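Local structure of alpha-glucosidase ([Eubacterium] rectale, 6PNR) at residues Ala514-Phe519 / Thr644-Arg649; Leu71-Glu74 / Ile78-Ile81; Asp373-Tyr378 / Val417-Cys422; Arg252-Leu257 / Ile313-Tyr318. The protein probably hydrolyses alpha-glycosidic bonds to the sulfonated sugar sulfoquinovose as a GH31-family glycosidase. All coordinates share one frame; numbering follows the deposited sequence.

Contact 1 (Ala514-Phe519 / Thr644-Arg649)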
loop_
_atom_site.group_PDB
_atom_site.type_symbol
_atom_site.label_atom_id
_atom_site.label_comp_id
_atom_site.label_asym_id
_atom_site.label_seq_id
_atom_site.Cartn_x
_atom_site.Cartn_y
_atom_site.Cartn_z
ATOM N N ALA A 514 25.219 -22.040 8.725
ATOM C CA ALA A 514 25.387 -21.712 10.135
ATOM C C ALA A 514 26.734 -22.173 10.681
ATOM O O ALA A 514 27.254 -21.561 11.625
ATOM C CB ALA A 514 24.247 -22.332 10.948
ATOM N N MET A 515 27.319 -23.238 10.117
ATOM C CA MET A 515 28.620 -23.659 10.622
ATOM C C MET A 515 29.717 -22.653 10.306
ATOM O O MET A 515 30.789 -22.740 10.902
ATOM C CB MET A 515 29.003 -25.046 10.090
ATOM C CG MET A 515 29.183 -25.140 8.586
ATOM S SD MET A 515 29.462 -26.866 8.097
ATOM C CE MET A 515 29.820 -26.698 6.348
ATOM N N PHE A 516 29.473 -21.700 9.406
ATOM C CA PHE A 516 30.384 -20.578 9.185
ATOM C C PHE A 516 29.859 -19.305 9.838
ATOM O O PHE A 516 29.897 -18.233 9.238
ATOM C CB PHE A 516 30.623 -20.355 7.693
ATOM C CG PHE A 516 31.248 -21.527 6.991
ATOM C CD1 PHE A 516 32.614 -21.765 7.086
ATOM C CD2 PHE A 516 30.468 -22.380 6.221
ATOM C CE1 PHE A 516 33.193 -22.840 6.436
ATOM C CE2 PHE A 516 31.035 -23.469 5.572
ATOM C CZ PHE A 516 32.406 -23.700 5.679
ATOM N N THR A 517 29.317 -19.414 11.058
ATOM C CA THR A 517 28.888 -18.283 11.873
ATOM C C THR A 517 29.359 -18.562 13.297
ATOM O O THR A 517 29.798 -19.683 13.575
ATOM C CB THR A 517 27.359 -18.091 11.822
ATOM O OG1 THR A 517 26.714 -19.138 12.558
ATOM C CG2 THR A 517 26.833 -18.070 10.371
ATOM N N PRO A 518 29.289 -17.597 14.227
ATOM C CA PRO A 518 29.813 -17.850 15.584
ATOM C C PRO A 518 29.053 -18.880 16.418
ATOM O O PRO A 518 29.631 -19.366 17.401
ATOM C CB PRO A 518 29.742 -16.468 16.252
ATOM C CG PRO A 518 29.717 -15.496 15.130
ATOM C CD PRO A 518 28.952 -16.176 14.030
ATOM N N PHE A 519 27.808 -19.242 16.076
ATOM C CA PHE A 519 26.908 -19.854 17.061
ATOM C C PHE A 519 25.847 -20.670 16.323
ATOM O O PHE A 519 25.014 -20.089 15.621
ATOM C CB PHE A 519 26.285 -18.733 17.897
ATOM C CG PHE A 519 25.536 -19.171 19.137
ATOM C CD1 PHE A 519 26.204 -19.437 20.327
ATOM C CD2 PHE A 519 24.139 -19.197 19.143
ATOM C CE1 PHE A 519 25.500 -19.783 21.482
ATOM C CE2 PHE A 519 23.431 -19.545 20.287
ATOM C CZ PHE A 519 24.116 -19.830 21.463
ATOM N N THR A 644 29.026 -26.407 1.315
ATOM C CA THR A 644 28.850 -24.964 1.212
ATOM C C THR A 644 29.864 -24.373 0.233
ATOM O O THR A 644 31.041 -24.746 0.269
ATOM C CB THR A 644 29.049 -24.314 2.587
ATOM O OG1 THR A 644 28.415 -25.114 3.588
ATOM C CG2 THR A 644 28.475 -22.902 2.615
ATOM N N PRO A 645 29.454 -23.450 -0.645
ATOM C CA PRO A 645 30.444 -22.726 -1.449
ATOM C C PRO A 645 31.334 -21.870 -0.562
ATOM O O PRO A 645 30.983 -20.737 -0.225
ATOM C CB PRO A 645 29.576 -21.885 -2.393
ATOM C CG PRO A 645 28.301 -22.672 -2.495
ATOM C CD PRO A 645 28.085 -23.154 -1.085
ATOM N N ALA A 646 32.479 -22.415 -0.157
ATOM C CA ALA A 646 33.357 -21.771 0.810
ATOM C C ALA A 646 34.787 -21.825 0.301
ATOM O O ALA A 646 35.231 -22.851 -0.221
ATOM C CB ALA A 646 33.264 -22.438 2.180
ATOM N N PHE A 647 35.501 -20.714 0.462
ATOM C CA PHE A 647 36.854 -20.554 -0.051
ATOM C C PHE A 647 37.696 -19.905 1.034
ATOM O O PHE A 647 37.187 -19.113 1.832
ATOM C CB PHE A 647 36.866 -19.690 -1.328
ATOM C CG PHE A 647 35.885 -20.153 -2.379
ATOM C CD1 PHE A 647 34.523 -19.891 -2.246
ATOM C CD2 PHE A 647 36.319 -20.855 -3.489
ATOM C CE1 PHE A 647 33.616 -20.336 -3.186
ATOM C CE2 PHE A 647 35.416 -21.293 -4.446
ATOM C CZ PHE A 647 34.057 -21.032 -4.293
ATOM N N TYR A 648 38.982 -20.247 1.071
ATOM C CA TYR A 648 39.903 -19.578 1.976
ATOM C C TYR A 648 41.100 -19.035 1.200
ATOM O O TYR A 648 41.444 -19.525 0.121
ATOM C CB TYR A 648 40.379 -20.501 3.122
ATOM C CG TYR A 648 41.172 -21.715 2.710
ATOM C CD1 TYR A 648 42.565 -21.677 2.616
ATOM C CD2 TYR A 648 40.531 -22.918 2.446
ATOM C CE1 TYR A 648 43.286 -22.812 2.242
ATOM C CE2 TYR A 648 41.230 -24.039 2.081
ATOM C CZ TYR A 648 42.606 -23.989 1.980
ATOM O OH TYR A 648 43.277 -25.129 1.612
ATOM N N ARG A 649 41.716 -17.999 1.766
ATOM C CA ARG A 649 42.929 -17.423 1.196
ATOM C C ARG A 649 44.082 -18.416 1.281
ATOM O O ARG A 649 44.359 -18.968 2.351
ATOM C CB ARG A 649 43.295 -16.138 1.931
ATOM C CG ARG A 649 42.300 -15.004 1.752
ATOM C CD ARG A 649 42.762 -13.755 2.512
ATOM N NE ARG A 649 44.163 -13.450 2.250
ATOM C CZ ARG A 649 45.141 -13.558 3.149
ATOM N NH1 ARG A 649 44.876 -13.944 4.396
ATOM N NH2 ARG A 649 46.387 -13.267 2.800
#
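The ring of F516 presents its edge to T644, the main meeting of side chains between the loop 514-519 and the segment 644-649. This is an interdomain contact: the loop follows helix 504-514 of the GH31 TIM-barrel region, and 646-649 is a strand of the antiparallel sheet in the C-terminal region. F516 and T644 pass alongside each other, pointing in opposite directions. CE2 of F516 lies 3.7 Å from OG1 of T644, which sits at the ring edge in the plane of the ring, and equally near T644 CB. The next ring atom, F516 CZ, reaches CB of A646 at 3.8 Å. The ring gets there because its CG stands anti to the carbonyl carbon (chi1 -61°), on a CB that already points toward the strand.

M515 comes in beside it. Beyond CG its chain is extended, and the terminal CE of M515 ends 3.5 Å from T644 OG1, so the hydroxyl oxygen meets a carbon from each of the two side chains. No hydrogen bond crosses between the two segments; T644 OG1 instead bonds to O of E512 in helix 504-514, a hydrogen bond that itself links the two regions. An alanine in place of F516 is likely to open a gap beside T644 and A646, and against M599, I601 and L554, which also touch the ring.

The loop holds F516 out on a type I turn from A514 to T517. The backbone bond from T517 N to A514 O is weak; T517 OG1 donates to the same oxygen at 2.7 Å, in the carbonyl plane and on a lone pair.

Contact 2 (Leu71-Glu74 / Ile78-Ile81)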
loop_
_atom_site.group_PDB
_atom_site.type_symbol
_atom_site.label_atom_id
_atom_site.label_comp_id
_atom_site.label_asym_id
_atom_site.label_seq_id
_atom_site.Cartn_x
_atom_site.Cartn_y
_atom_site.Cartn_z
ATOM N N LEU A 71 25.315 28.241 13.543
ATOM C CA LEU A 71 24.404 28.632 12.475
ATOM C C LEU A 71 23.030 28.895 13.082
ATOM O O LEU A 71 22.403 27.979 13.629
ATOM C CB LEU A 71 24.313 27.550 11.398
ATOM C CG LEU A 71 25.606 26.946 10.842
ATOM C CD1 LEU A 71 25.277 25.892 9.803
ATOM C CD2 LEU A 71 26.511 28.006 10.241
ATOM N N CYS A 72 22.571 30.142 12.996
ATOM C CA CYS A 72 21.227 30.519 13.418
ATOM C C CYS A 72 20.298 30.515 12.211
ATOM O O CYS A 72 20.635 31.078 11.162
ATOM C CB CYS A 72 21.227 31.896 14.084
ATOM S SG CYS A 72 22.376 32.025 15.482
ATOM N N PHE A 73 19.140 29.869 12.359
ATOM C CA PHE A 73 18.141 29.734 11.298
ATOM C C PHE A 73 16.873 30.399 11.796
ATOM O O PHE A 73 15.988 29.733 12.342
ATOM C CB PHE A 73 17.881 28.276 10.934
ATOM C CG PHE A 73 19.068 27.562 10.385
ATOM C CD1 PHE A 73 19.386 27.656 9.040
ATOM C CD2 PHE A 73 19.857 26.773 11.206
ATOM C CE1 PHE A 73 20.488 26.988 8.528
ATOM C CE2 PHE A 73 20.941 26.104 10.704
ATOM C CZ PHE A 73 21.268 26.210 9.362
ATOM N N GLU A 74 16.789 31.715 11.600
ATOM C CA GLU A 74 15.636 32.503 12.016
ATOM C C GLU A 74 15.314 32.252 13.482
ATOM O O GLU A 74 16.219 32.183 14.321
ATOM C CB GLU A 74 14.433 32.188 11.125
ATOM C CG GLU A 74 14.601 32.670 9.690
ATOM C CD GLU A 74 13.813 31.844 8.678
ATOM O OE1 GLU A 74 14.228 30.696 8.379
ATOM O OE2 GLU A 74 12.782 32.347 8.180
ATOM N N ILE A 78 18.977 26.568 16.128
ATOM C CA ILE A 78 20.385 26.936 16.231
ATOM C C ILE A 78 21.207 25.656 16.171
ATOM O O ILE A 78 20.954 24.722 16.940
ATOM C CB ILE A 78 20.686 27.717 17.524
ATOM C CG1 ILE A 78 19.826 28.983 17.595
ATOM C CG2 ILE A 78 22.173 28.042 17.603
ATOM C CD1 ILE A 78 19.884 29.692 18.933
ATOM N N ALA A 79 22.184 25.612 15.263
ATOM C CA ALA A 79 23.050 24.449 15.097
ATOM C C ALA A 79 24.477 24.818 15.471
ATOM O O ALA A 79 25.038 25.767 14.913
ATOM C CB ALA A 79 23.006 23.920 13.665
ATOM N N LYS A 80 25.056 24.059 16.406
ATOM C CA LYS A 80 26.433 24.225 16.858
ATOM C C LYS A 80 27.283 23.101 16.276
ATOM O O LYS A 80 27.086 21.929 16.619
ATOM C CB LYS A 80 26.524 24.201 18.383
ATOM C CG LYS A 80 26.266 25.520 19.099
ATOM C CD LYS A 80 27.012 25.530 20.445
ATOM C CE LYS A 80 26.177 26.130 21.585
ATOM N NZ LYS A 80 25.879 27.583 21.410
ATOM N N ILE A 81 28.229 23.459 15.416
ATOM C CA ILE A 81 29.039 22.510 14.666
ATOM C C ILE A 81 30.462 22.547 15.208
ATOM O O ILE A 81 31.082 23.615 15.267
ATOM C CB ILE A 81 29.008 22.842 13.167
ATOM C CG1 ILE A 81 27.551 22.947 12.709
ATOM C CG2 ILE A 81 29.808 21.820 12.361
ATOM C CD1 ILE A 81 27.378 23.450 11.314
#
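L71 and A79 exchange two backbone hydrogen bonds. L71 N donates to A79 O at 2.8 Å, nearly straight at 171°. In return, A79 N donates to L71 O at 2.9 Å. One CA-H contact supplements them, from I78 CA to the same L71 O at 3.5 Å, so this carbonyl meets two neighbouring residues of the facing strand.

These bonds define a beta hairpin of strands 68-73 and 77-83, whose short segments run antiparallel at 165° with their axes 4.9 Å apart. L71 and A79 form a hydrogen-bonded pair, C72 and I78 the non-hydrogen-bonded pair next to it. Strands 61-64 and 87-94 flank the hairpin in the eight-stranded antiparallel sheet of the N-terminal part of the chain.

The apolar contacts divide between the two sheet faces. On the face of L71 and A79, the branch end CD1 of L71 meets CD1 of I81 at 3.6 Å, the two side chains crossing at a slant; F10 of strand 10-14 touches both. F73 joins this side by the end of its ring: its CE2 comes within 4.2 Å of A79 CB, which lies at the ring edge, while H22 stacks edge-to-face with F73. On the other face C72 SG and I78 CG1 make a looser contact at 4.5 Å.

Contact 3 (Asp373-Tyr378 / Val417-Cys422)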
loop_
_atom_site.group_PDB
_atom_site.type_symbol
_atom_site.label_atom_id
_atom_site.label_comp_id
_atom_site.label_asym_id
_atom_site.label_seq_id
_atom_site.Cartn_x
_atom_site.Cartn_y
_atom_site.Cartn_z
ATOM N N ASP A 373 16.572 -8.507 38.859
ATOM C CA ASP A 373 16.638 -9.505 39.927
ATOM C C ASP A 373 15.894 -10.786 39.553
ATOM O O ASP A 373 16.279 -11.874 40.000
ATOM C CB ASP A 373 16.077 -8.932 41.231
ATOM C CG ASP A 373 17.034 -7.944 41.907
ATOM O OD1 ASP A 373 18.234 -7.912 41.561
ATOM O OD2 ASP A 373 16.577 -7.200 42.796
ATOM N N ILE A 374 14.830 -10.672 38.754
ATOM C CA ILE A 374 14.127 -11.851 38.233
ATOM C C ILE A 374 15.072 -12.719 37.402
ATOM O O ILE A 374 15.059 -13.953 37.505
ATOM C CB ILE A 374 12.892 -11.413 37.418
ATOM C CG1 ILE A 374 11.793 -10.891 38.346
ATOM C CG2 ILE A 374 12.363 -12.555 36.536
ATOM C CD1 ILE A 374 10.596 -10.343 37.617
ATOM N N ILE A 375 15.900 -12.091 36.562
ATOM C CA ILE A 375 16.862 -12.841 35.756
ATOM C C ILE A 375 17.923 -13.479 36.651
ATOM O O ILE A 375 18.251 -14.667 36.503
ATOM C CB ILE A 375 17.496 -11.934 34.679
ATOM C CG1 ILE A 375 16.411 -11.350 33.753
ATOM C CG2 ILE A 375 18.586 -12.701 33.900
ATOM C CD1 ILE A 375 16.923 -10.279 32.789
ATOM N N LYS A 376 18.462 -12.708 37.607
ATOM C CA LYS A 376 19.486 -13.250 38.502
ATOM C C LYS A 376 18.953 -14.425 39.313
ATOM O O LYS A 376 19.613 -15.465 39.434
ATOM C CB LYS A 376 19.996 -12.162 39.449
ATOM C CG LYS A 376 20.731 -11.010 38.788
ATOM C CD LYS A 376 21.243 -10.048 39.879
ATOM C CE LYS A 376 21.824 -8.778 39.302
ATOM N NZ LYS A 376 22.376 -7.921 40.399
ATOM N N GLU A 377 17.749 -14.277 39.867
ATOM C CA GLU A 377 17.222 -15.259 40.810
ATOM C C GLU A 377 16.719 -16.515 40.104
ATOM O O GLU A 377 17.008 -17.633 40.538
ATOM C CB GLU A 377 16.096 -14.635 41.648
ATOM C CG GLU A 377 15.482 -15.587 42.686
ATOM C CD GLU A 377 14.345 -14.947 43.501
ATOM O OE1 GLU A 377 13.984 -13.786 43.230
ATOM O OE2 GLU A 377 13.811 -15.612 44.411
ATOM N N TYR A 378 15.961 -16.358 39.018
ATOM C CA TYR A 378 15.227 -17.485 38.453
ATOM C C TYR A 378 15.834 -18.055 37.179
ATOM O O TYR A 378 15.489 -19.181 36.800
ATOM C CB TYR A 378 13.773 -17.083 38.180
ATOM C CG TYR A 378 13.002 -16.673 39.412
ATOM C CD1 TYR A 378 12.712 -17.597 40.413
ATOM C CD2 TYR A 378 12.527 -15.376 39.559
ATOM C CE1 TYR A 378 11.983 -17.235 41.532
ATOM C CE2 TYR A 378 11.797 -15.001 40.678
ATOM C CZ TYR A 378 11.528 -15.940 41.662
ATOM O OH TYR A 378 10.802 -15.579 42.775
ATOM N N VAL A 417 16.847 -1.283 23.596
ATOM C CA VAL A 417 18.126 -1.037 24.262
ATOM C C VAL A 417 17.963 -1.038 25.780
ATOM O O VAL A 417 18.850 -1.512 26.504
ATOM C CB VAL A 417 18.748 0.277 23.754
ATOM C CG1 VAL A 417 20.093 0.543 24.450
ATOM C CG2 VAL A 417 18.958 0.181 22.271
ATOM N N LEU A 418 16.840 -0.509 26.291
ATOM C CA LEU A 418 16.566 -0.644 27.724
ATOM C C LEU A 418 16.534 -2.109 28.133
ATOM O O LEU A 418 17.097 -2.494 29.168
ATOM C CB LEU A 418 15.237 0.030 28.089
ATOM C CG LEU A 418 15.256 1.556 28.043
ATOM C CD1 LEU A 418 13.848 2.133 28.197
ATOM C CD2 LEU A 418 16.186 2.091 29.120
ATOM N N TRP A 419 15.881 -2.942 27.323
ATOM C CA TRP A 419 15.798 -4.366 27.614
ATOM C C TRP A 419 17.174 -5.027 27.509
ATOM O O TRP A 419 17.546 -5.848 28.359
ATOM C CB TRP A 419 14.759 -4.975 26.662
ATOM C CG TRP A 419 14.600 -6.463 26.636
ATOM C CD1 TRP A 419 14.446 -7.239 25.518
ATOM C CD2 TRP A 419 14.523 -7.358 27.754
ATOM N NE1 TRP A 419 14.306 -8.561 25.869
ATOM C CE2 TRP A 419 14.350 -8.662 27.234
ATOM C CE3 TRP A 419 14.579 -7.190 29.138
ATOM C CZ2 TRP A 419 14.253 -9.783 28.050
ATOM C CZ3 TRP A 419 14.481 -8.315 29.949
ATOM C CH2 TRP A 419 14.319 -9.592 29.400
ATOM N N ALA A 420 17.954 -4.661 26.485
ATOM C CA ALA A 420 19.329 -5.136 26.376
ATOM C C ALA A 420 20.122 -4.791 27.626
ATOM O O ALA A 420 20.839 -5.636 28.182
ATOM C CB ALA A 420 19.994 -4.527 25.142
ATOM N N LYS A 421 19.990 -3.542 28.082
ATOM C CA LYS A 421 20.688 -3.074 29.279
ATOM C C LYS A 421 20.281 -3.876 30.512
ATOM O O LYS A 421 21.110 -4.168 31.379
ATOM C CB LYS A 421 20.383 -1.594 29.487
ATOM C CG LYS A 421 21.312 -0.869 30.431
ATOM C CD LYS A 421 21.006 0.626 30.418
ATOM C CE LYS A 421 22.148 1.423 31.028
ATOM N NZ LYS A 421 21.897 2.891 30.912
ATOM N N CYS A 422 19.000 -4.214 30.620
ATOM C CA CYS A 422 18.542 -5.046 31.727
ATOM C C CYS A 422 19.305 -6.364 31.776
ATOM O O CYS A 422 19.793 -6.773 32.835
ATOM C CB CYS A 422 17.044 -5.296 31.591
ATOM S SG CYS A 422 16.336 -6.047 33.054
#
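I375 carries this contact: its CD1 touches both W419 and C422, and it has more surface buried here than either of them. The three side chains join helix 365-380 to helix 408-429, two helices in the TIM-barrel region of this GH31 enzyme. The packing is purely apolar, with no hydrogen bond passing from one segment to the other, and it is small in extent, 90 Å² over both sides.

The CB of I375 is directed toward the other helix. Its CG1 stands beside the backbone N (chi1 -59°) and the chain then runs on extended (chi2 171°), which extends the CG1 branch so that its terminal CD1 reaches W419 and C422. N423 and A426, further along helix 408-429, also touch I375.

W419 brings its six-membered ring to the contact. CZ3 lies 4.2 Å from I375 CD1, which approaches the ring obliquely. F371, on the helix of I375, meets the W419 indole, with the two planes at about 75°. At the other end of the indole, NE1 makes a weak hydrogen bond to the carbonyl O of D390, a residue of the ligand pocket. The W419 side chain is about 10 Å from the bound aza-sugar inhibitor, consistent with a place in the second shell behind the pocket.

C422, one helical turn on from W419, is touched by F368 and F371 as well. Its sulfur lies beside the same methyl, with I375 CD1 to C422 SG measuring 4.3 Å.

Contact 4 (Arg252-Leu257 / Ile313-Tyr318)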
loop_
_atom_site.group_PDB
_atom_site.type_symbol
_atom_site.label_atom_id
_atom_site.label_comp_id
_atom_site.label_asym_id
_atom_site.label_seq_id
_atom_site.Cartn_x
_atom_site.Cartn_y
_atom_site.Cartn_z
ATOM N N ARG A 252 10.977 -35.598 27.302
ATOM C CA ARG A 252 11.156 -35.404 25.859
ATOM C C ARG A 252 12.442 -34.630 25.553
ATOM O O ARG A 252 13.224 -35.021 24.674
ATOM C CB ARG A 252 9.945 -34.688 25.252
ATOM C CG ARG A 252 9.996 -34.599 23.713
ATOM C CD ARG A 252 8.770 -33.901 23.118
ATOM N NE ARG A 252 8.765 -33.949 21.645
ATOM C CZ ARG A 252 9.434 -33.120 20.839
ATOM N NH1 ARG A 252 10.198 -32.145 21.331
ATOM N NH2 ARG A 252 9.347 -33.263 19.521
ATOM N N SER A 253 12.663 -33.515 26.255
ATOM C CA SER A 253 13.817 -32.666 25.954
ATOM C C SER A 253 15.126 -33.383 26.255
ATOM O O SER A 253 16.008 -33.470 25.394
ATOM C CB SER A 253 13.729 -31.354 26.742
ATOM O OG SER A 253 12.709 -30.529 26.216
ATOM N N PHE A 254 15.281 -33.906 27.472
ATOM C CA PHE A 254 16.527 -34.615 27.751
ATOM C C PHE A 254 16.602 -35.936 26.995
ATOM O O PHE A 254 17.709 -36.408 26.697
ATOM C CB PHE A 254 16.705 -34.799 29.258
ATOM C CG PHE A 254 16.889 -33.480 29.997
ATOM C CD1 PHE A 254 18.011 -32.700 29.774
ATOM C CD2 PHE A 254 15.929 -33.011 30.871
ATOM C CE1 PHE A 254 18.182 -31.486 30.428
ATOM C CE2 PHE A 254 16.088 -31.797 31.523
ATOM C CZ PHE A 254 17.221 -31.033 31.300
ATOM N N GLY A 255 15.450 -36.511 26.631
ATOM C CA GLY A 255 15.458 -37.643 25.720
ATOM C C GLY A 255 16.025 -37.300 24.354
ATOM O O GLY A 255 16.782 -38.080 23.773
ATOM N N LEU A 256 15.661 -36.131 23.820
ATOM C CA LEU A 256 16.185 -35.712 22.521
ATOM C C LEU A 256 17.672 -35.372 22.603
ATOM O O LEU A 256 18.420 -35.581 21.636
ATOM C CB LEU A 256 15.375 -34.522 22.001
ATOM C CG LEU A 256 14.027 -34.928 21.387
ATOM C CD1 LEU A 256 13.148 -33.724 21.128
ATOM C CD2 LEU A 256 14.256 -35.704 20.125
ATOM N N LEU A 257 18.113 -34.845 23.742
ATOM C CA LEU A 257 19.543 -34.660 23.974
ATOM C C LEU A 257 20.287 -35.984 23.859
ATOM O O LEU A 257 21.268 -36.102 23.113
ATOM C CB LEU A 257 19.757 -34.049 25.355
ATOM C CG LEU A 257 21.211 -33.946 25.817
ATOM C CD1 LEU A 257 22.019 -33.155 24.789
ATOM C CD2 LEU A 257 21.233 -33.266 27.186
ATOM N N ILE A 313 27.675 -30.112 29.106
ATOM C CA ILE A 313 26.571 -29.569 28.317
ATOM C C ILE A 313 25.889 -28.471 29.117
ATOM O O ILE A 313 25.538 -28.674 30.285
ATOM C CB ILE A 313 25.570 -30.670 27.916
ATOM C CG1 ILE A 313 26.274 -31.677 27.010
ATOM C CG2 ILE A 313 24.342 -30.078 27.199
ATOM C CD1 ILE A 313 25.536 -32.956 26.850
ATOM N N LYS A 314 25.683 -27.314 28.485
ATOM C CA LYS A 314 25.024 -26.210 29.174
ATOM C C LYS A 314 23.510 -26.250 28.947
ATOM O O LYS A 314 23.011 -26.921 28.038
ATOM C CB LYS A 314 25.603 -24.871 28.707
ATOM C CG LYS A 314 27.156 -24.724 28.890
ATOM C CD LYS A 314 27.605 -25.052 30.313
ATOM C CE LYS A 314 29.113 -24.780 30.503
ATOM N NZ LYS A 314 29.571 -25.179 31.873
ATOM N N PHE A 315 22.773 -25.522 29.795
ATOM C CA PHE A 315 21.327 -25.389 29.654
ATOM C C PHE A 315 21.007 -23.929 29.363
ATOM O O PHE A 315 21.526 -23.035 30.041
ATOM C CB PHE A 315 20.587 -25.860 30.910
ATOM C CG PHE A 315 19.082 -25.929 30.746
ATOM C CD1 PHE A 315 18.298 -24.782 30.863
ATOM C CD2 PHE A 315 18.452 -27.138 30.477
ATOM C CE1 PHE A 315 16.912 -24.836 30.708
ATOM C CE2 PHE A 315 17.067 -27.198 30.327
ATOM C CZ PHE A 315 16.302 -26.046 30.443
ATOM N N LEU A 316 20.171 -23.688 28.352
ATOM C CA LEU A 316 19.780 -22.340 27.951
ATOM C C LEU A 316 18.264 -22.186 27.988
ATOM O O LEU A 316 17.519 -23.125 27.695
ATOM C CB LEU A 316 20.302 -21.979 26.543
ATOM C CG LEU A 316 21.833 -21.944 26.373
ATOM C CD1 LEU A 316 22.427 -23.342 26.115
ATOM C CD2 LEU A 316 22.240 -20.966 25.284
ATOM N N GLY A 317 17.818 -20.982 28.336
ATOM C CA GLY A 317 16.405 -20.710 28.545
ATOM C C GLY A 317 15.866 -19.577 27.687
ATOM O O GLY A 317 16.323 -19.364 26.556
ATOM N N TYR A 318 14.919 -18.820 28.234
ATOM C CA TYR A 318 14.190 -17.806 27.485
ATOM C C TYR A 318 13.565 -16.835 28.474
ATOM O O TYR A 318 12.964 -17.274 29.455
ATOM C CB TYR A 318 13.095 -18.469 26.610
ATOM C CG TYR A 318 12.198 -17.486 25.882
ATOM C CD1 TYR A 318 11.200 -16.780 26.560
ATOM C CD2 TYR A 318 12.331 -17.276 24.513
ATOM C CE1 TYR A 318 10.400 -15.879 25.919
ATOM C CE2 TYR A 318 11.510 -16.379 23.852
ATOM C CZ TYR A 318 10.555 -15.670 24.569
ATOM O OH TYR A 318 9.713 -14.765 23.947
#
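F254 and F315 meet by their rings, and L257 and I313 by their methyls. The two phenylalanine side chains cross at about a right angle; CZ at the far end of F254 lies 4.0 Å from F315 CE2 and 4.2 Å from F315 CD2, so one atom of the first ring rests against one bond of the second. The approach is oblique to both rings. The aliphatic pair is simpler: L257 and I313 reach for each other tip to tip, with 4.1 Å between L257 CD1 and I313 CD1. No polar bond joins the segments.

The torsions bring these groups together. In F315, CG stands opposite the backbone N (chi1 -172°), and the far end of the ring comes nearer the helix than the start of the side chain does. L257 also has CG opposite its N, at 173°, on a CB that points toward the strand segment, and this brings its CD1 up to the I313 methyl.

In the fold, this is helix 250-262 packing on strand 314-319, the middle strand of a five-stranded parallel sheet in the TIM-barrel region. I270 of the neighbouring strand 267-271 touches both phenylalanines and V267 touches L257, while helix 301-310 covers the pair of rings further, I308 against F254 and I305 against F315.

Near the strand's end Y318 turns into the ligand pocket and touches the bound inhibitor; its OH bonds to OD2 of D390, another pocket residue, and to ND2 of N320.

The touching residues of contacts 1 and 3 are all buried, whereas contact 2, farthest from the chain's centre, has partly exposed C72 and I78 on one face. Contacts 3 and 4 both lie in the TIM-barrel region: helix on helix in one, helix on strand in the other, each wholly apolar. Contact 4 shares its strand with the pocket residue Y318, while W419 of contact 3 lies about 10 Å from the inhibitor. Contact 1 comes within about 4 Å of contact 4 at the nearest atoms, yet it joins two regions and has a threonine hydroxyl among its carbons. Contact 2 alone is held by hydrogen bonds between its segments, as hairpin partners.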